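PDB 2HXI: putative transcriptional regulator from Streptomyces coelicolor, which probably binds DNA through a helix-turn-helix motif and regulates transcription as a member of the TetR family. Local coordinates for residues B[148-151]-B[152-155]; B[155-158]-B[159-162]. All blocks are in the same frame, centred on the assembly; numbering follows the deposited sequence.

Contact 1: B[148-151]-B[152-155]; sequences GLPD and DEIP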
loop_
_atom_site.group_PDB
_atom_site.type_symbol
_atom_site.label_atom_id
_atom_site.label_comp_id
_atom_site.label_asym_id
_atom_site.label_seq_id
_atom_site.Cartn_x
_atom_site.Cartn_y
_atom_site.Cartn_z
ATOM N N GLY B 148 5.086 -6.866 26.340
ATOM C CA GLY B 148 5.597 -8.208 26.724
ATOM C C GLY B 148 6.095 -9.174 25.660
ATOM O O GLY B 148 6.593 -10.250 25.997
ATOM N N LEU B 149 5.921 -8.837 24.383
ATOM C CA LEU B 149 6.419 -9.654 23.286
ATOM C C LEU B 149 7.912 -9.911 23.532
ATOM O O LEU B 149 8.615 -9.025 24.067
ATOM C CB LEU B 149 6.184 -8.940 21.964
ATOM C CG LEU B 149 4.711 -8.900 21.523
ATOM C CD1 LEU B 149 4.660 -8.017 20.332
ATOM C CD2 LEU B 149 4.274 -10.308 21.172
ATOM N N PRO B 150 8.395 -11.145 23.246
ATOM C CA PRO B 150 9.835 -11.335 23.498
ATOM C C PRO B 150 10.738 -10.461 22.622
ATOM O O PRO B 150 10.452 -10.346 21.423
ATOM C CB PRO B 150 10.078 -12.797 23.122
ATOM C CG PRO B 150 8.808 -13.394 22.752
ATOM C CD PRO B 150 7.729 -12.361 22.741
ATOM N N ASP B 151 11.829 -9.896 23.188
ATOM C CA ASP B 151 12.805 -9.087 22.429
ATOM C C ASP B 151 13.276 -9.703 21.161
ATOM O O ASP B 151 13.402 -9.045 20.116
ATOM C CB ASP B 151 14.094 -8.867 23.213
ATOM C CG ASP B 151 14.158 -7.538 23.865
ATOM O OD1 ASP B 151 13.124 -6.798 24.013
ATOM O OD2 ASP B 151 15.261 -7.237 24.267
ATOM N N ASP B 152 13.584 -10.991 21.236
ATOM C CA ASP B 152 14.088 -11.672 20.068
ATOM C C ASP B 152 13.126 -11.492 18.898
ATOM O O ASP B 152 13.590 -11.429 17.766
ATOM C CB ASP B 152 14.279 -13.151 20.317
ATOM C CG ASP B 152 13.149 -13.757 21.157
ATOM O OD1 ASP B 152 13.180 -13.587 22.427
ATOM O OD2 ASP B 152 12.255 -14.409 20.556
ATOM N N GLU B 153 11.813 -11.384 19.190
ATOM C CA GLU B 153 10.769 -11.333 18.132
ATOM C C GLU B 153 10.465 -9.900 17.665
ATOM O O GLU B 153 9.903 -9.693 16.574
ATOM C CB GLU B 153 9.494 -11.935 18.641
ATOM C CG GLU B 153 9.491 -13.429 18.769
ATOM C CD GLU B 153 8.113 -13.898 19.228
ATOM O OE1 GLU B 153 7.123 -13.093 19.206
ATOM O OE2 GLU B 153 8.034 -15.062 19.641
ATOM N N ILE B 154 10.864 -8.927 18.476
ATOM C CA ILE B 154 10.488 -7.529 18.221
ATOM C C ILE B 154 10.873 -6.971 16.853
ATOM O O ILE B 154 10.028 -6.325 16.159
ATOM C CB ILE B 154 10.796 -6.641 19.418
ATOM C CG1 ILE B 154 9.753 -6.979 20.503
ATOM C CG2 ILE B 154 10.789 -5.144 19.004
ATOM C CD1 ILE B 154 10.003 -6.350 21.833
ATOM N N PRO B 155 12.101 -7.197 16.393
ATOM C CA PRO B 155 12.428 -6.643 15.037
ATOM C C PRO B 155 11.493 -7.176 13.940
ATOM O O PRO B 155 11.050 -6.395 13.047
ATOM C CB PRO B 155 13.895 -7.108 14.816
ATOM C CG PRO B 155 14.455 -7.148 16.256
ATOM C CD PRO B 155 13.281 -7.817 17.035
#
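Leu149 and Ile154 meet on the inner side of this turn, where Leu149 CB lies 4.3 Å from Ile154 CG1. A chi1 of -73° sets CG1 of the isoleucine beside its backbone N and opposite the carbonyl carbon, which carries the branch back over the turn until CD1 lies 3.8 Å from Leu149 O. Both side chains are buried against helix 131-146, on Leu144, and Phe208 of the second subunit packs on Ile154. The tight part is the backbone: Glu153 N donates to Pro150 O at 2.8 Å, and Ile154 N donates to Asp151 O at 3.0 Å, adding only a weak bond to Pro150 O. Such i to i+3 bonds wind the chain into a turn leading from the loop after helix 131-146 into helix 154-173 of the tetracycline repressor-like C-terminal domain, which in TetR relatives is the ligand-binding part. The outer side is acidic and less covered, with Pro150 and Glu153 partly exposed and Asp152 exposed to solvent. Two carboxylates approach the Pro150 ring at different atoms: Asp152 OD1 is 3.3 Å from Pro150 CB, while the Glu153 chain, extended beyond CG, brings OE2 to 3.6 Å from Pro150 CG. These are plain van der Waals approaches; the salt bridge of Glu153 OE1 goes to Arg157, one turn onward. Replacing Glu153 by an alanine would probably leave Arg157 without this mate and uncover one flank of the proline ring. Asp151 has OD1 3.8 Å from Ile154 CD1, while its OD2 forms a salt bridge with Arg145 of helix 131-146.

Contact 2: B[155-158]-B[159-162]; sequences PARY and HRLV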
loop_
_atom_site.group_PDB
_atom_site.type_symbol
_atom_site.label_atom_id
_atom_site.label_comp_id
_atom_site.label_asym_id
_atom_site.label_seq_id
_atom_site.Cartn_x
_atom_site.Cartn_y
_atom_site.Cartn_z
ATOM N N PRO B 155 12.101 -7.197 16.393
ATOM C CA PRO B 155 12.428 -6.643 15.037
ATOM C C PRO B 155 11.493 -7.176 13.940
ATOM O O PRO B 155 11.050 -6.395 13.047
ATOM C CB PRO B 155 13.895 -7.108 14.816
ATOM C CG PRO B 155 14.455 -7.148 16.256
ATOM C CD PRO B 155 13.281 -7.817 17.035
ATOM N N ALA B 156 11.163 -8.481 13.981
ATOM C CA ALA B 156 10.267 -9.017 12.955
ATOM C C ALA B 156 8.850 -8.426 13.099
ATOM O O ALA B 156 8.229 -8.072 12.121
ATOM C CB ALA B 156 10.217 -10.514 13.025
ATOM N N ARG B 157 8.392 -8.309 14.334
ATOM C CA ARG B 157 7.051 -7.725 14.643
ATOM C C ARG B 157 6.975 -6.254 14.181
ATOM O O ARG B 157 6.021 -5.814 13.535
ATOM C CB ARG B 157 6.781 -7.885 16.151
ATOM C CG ARG B 157 6.907 -9.361 16.665
ATOM C CD ARG B 157 5.587 -9.981 16.729
ATOM N NE ARG B 157 5.543 -11.301 17.354
ATOM C CZ ARG B 157 4.554 -12.156 17.093
ATOM N NH1 ARG B 157 3.584 -11.768 16.289
ATOM N NH2 ARG B 157 4.513 -13.375 17.653
ATOM N N TYR B 158 8.016 -5.497 14.544
ATOM C CA TYR B 158 8.213 -4.171 14.036
ATOM C C TYR B 158 8.113 -4.089 12.510
ATOM O O TYR B 158 7.339 -3.293 11.984
ATOM C CB TYR B 158 9.562 -3.559 14.537
ATOM C CG TYR B 158 9.854 -2.279 13.817
ATOM C CD1 TYR B 158 9.412 -1.047 14.322
ATOM C CD2 TYR B 158 10.527 -2.294 12.586
ATOM C CE1 TYR B 158 9.617 0.100 13.607
ATOM C CE2 TYR B 158 10.747 -1.159 11.910
ATOM C CZ TYR B 158 10.270 0.040 12.404
ATOM O OH TYR B 158 10.442 1.192 11.649
ATOM N N HIS B 159 8.889 -4.926 11.828
ATOM C CA HIS B 159 8.959 -4.903 10.365
ATOM C C HIS B 159 7.536 -5.057 9.732
ATOM O O HIS B 159 7.159 -4.297 8.851
ATOM C CB HIS B 159 9.820 -6.059 9.927
ATOM C CG HIS B 159 10.174 -6.016 8.479
ATOM N ND1 HIS B 159 10.709 -4.899 7.872
ATOM C CD2 HIS B 159 10.029 -6.943 7.502
ATOM C CE1 HIS B 159 10.889 -5.140 6.580
ATOM N NE2 HIS B 159 10.485 -6.365 6.330
ATOM N N ARG B 160 6.788 -6.050 10.178
ATOM C CA ARG B 160 5.438 -6.298 9.664
ATOM C C ARG B 160 4.459 -5.141 9.977
ATOM O O ARG B 160 3.602 -4.753 9.132
ATOM C CB ARG B 160 4.915 -7.618 10.223
ATOM C CG ARG B 160 5.596 -8.798 9.475
ATOM C CD ARG B 160 4.795 -10.074 9.735
ATOM N NE ARG B 160 4.895 -10.493 11.123
ATOM C CZ ARG B 160 5.806 -11.330 11.623
ATOM N NH1 ARG B 160 6.727 -11.914 10.850
ATOM N NH2 ARG B 160 5.791 -11.585 12.919
ATOM N N LEU B 161 4.605 -4.599 11.180
ATOM C CA LEU B 161 3.702 -3.539 11.605
ATOM C C LEU B 161 3.921 -2.309 10.724
ATOM O O LEU B 161 2.983 -1.685 10.269
ATOM C CB LEU B 161 3.986 -3.243 13.073
ATOM C CG LEU B 161 3.128 -2.078 13.567
ATOM C CD1 LEU B 161 1.606 -2.180 13.369
ATOM C CD2 LEU B 161 3.429 -1.755 15.062
ATOM N N VAL B 162 5.158 -1.934 10.516
ATOM C CA VAL B 162 5.468 -0.741 9.685
ATOM C C VAL B 162 5.231 -0.976 8.224
ATOM O O VAL B 162 4.768 -0.083 7.565
ATOM C CB VAL B 162 6.889 -0.202 9.966
ATOM C CG1 VAL B 162 7.284 0.942 9.015
ATOM C CG2 VAL B 162 6.923 0.261 11.452
HETATM O O HOH W 1 3.565 -10.053 13.615
#
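Tyr158 and Val162, one helical turn apart, pack with a methyl over an aromatic face. Val162 CG2 sits 3.8 Å from the centroid of the tyrosine ring, 29° off the ring normal, a CH-pi contact displaced toward the CE1-CZ side, near the hydroxyl, where CE1 and CZ of Tyr158 are both 3.5 Å from that methyl. The ring reaches this place because CG of Tyr158 is anti to the backbone N (chi1 170°), which sends it forward along the helix.

A different geometry governs the arginines. Their guanidinium planes stand 85° apart, and Arg157 NH1 comes near the edge of the Arg160 group, 4.0 Å from Arg160 NH2. Two like charges this close would be expected to repel, but a water lies in the plane of the Arg160 guanidinium and accepts from both: 2.8 Å from Arg160 NH2 and, weakly, 3.2 Å from Arg157 NH1. One face of the Arg160 group is turned to Ala156 O. Each cation also has its own acid, Glu153 for Arg157 and Glu225 of the second subunit for Arg160, which probably offsets the repulsion. Beneath the side chains run regular alpha-helical i to i+4 bonds, among them Val162 N to Tyr158 O at 3.0 Å and nearly straight.

The helix thus presents different faces to different neighbours. Tyr158 lies on Met136, Met137, Val140 and Leu144 of helix 131-146, while Arg157 and Leu161 touch helix 219-237. His159 gives its NE2 to a hydrogen bond with Ala217 O of the second subunit, and Leu215 of that subunit packs on Val162.

In the fold
Contacts 1 and 2 follow one another along the chain, sharing Pro155, with their centres about 10 Å apart. Contact 1 brings the chain into helix 154-173 and contact 2 continues along its early turns, and the path runs inward: the centre of contact 2 lies about 14 Å from the chain centre, that of contact 1 about 23 Å. They touch directly where Leu149 CD2 packs 4.1 Å from Arg157 NE, the same nitrogen that pairs with Glu153. Both rest on helix 131-146 and both meet the second subunit, with its Phe208 packing on the shared proline. They illustrate how one helix can serve intrachain packing and dimer contact at once.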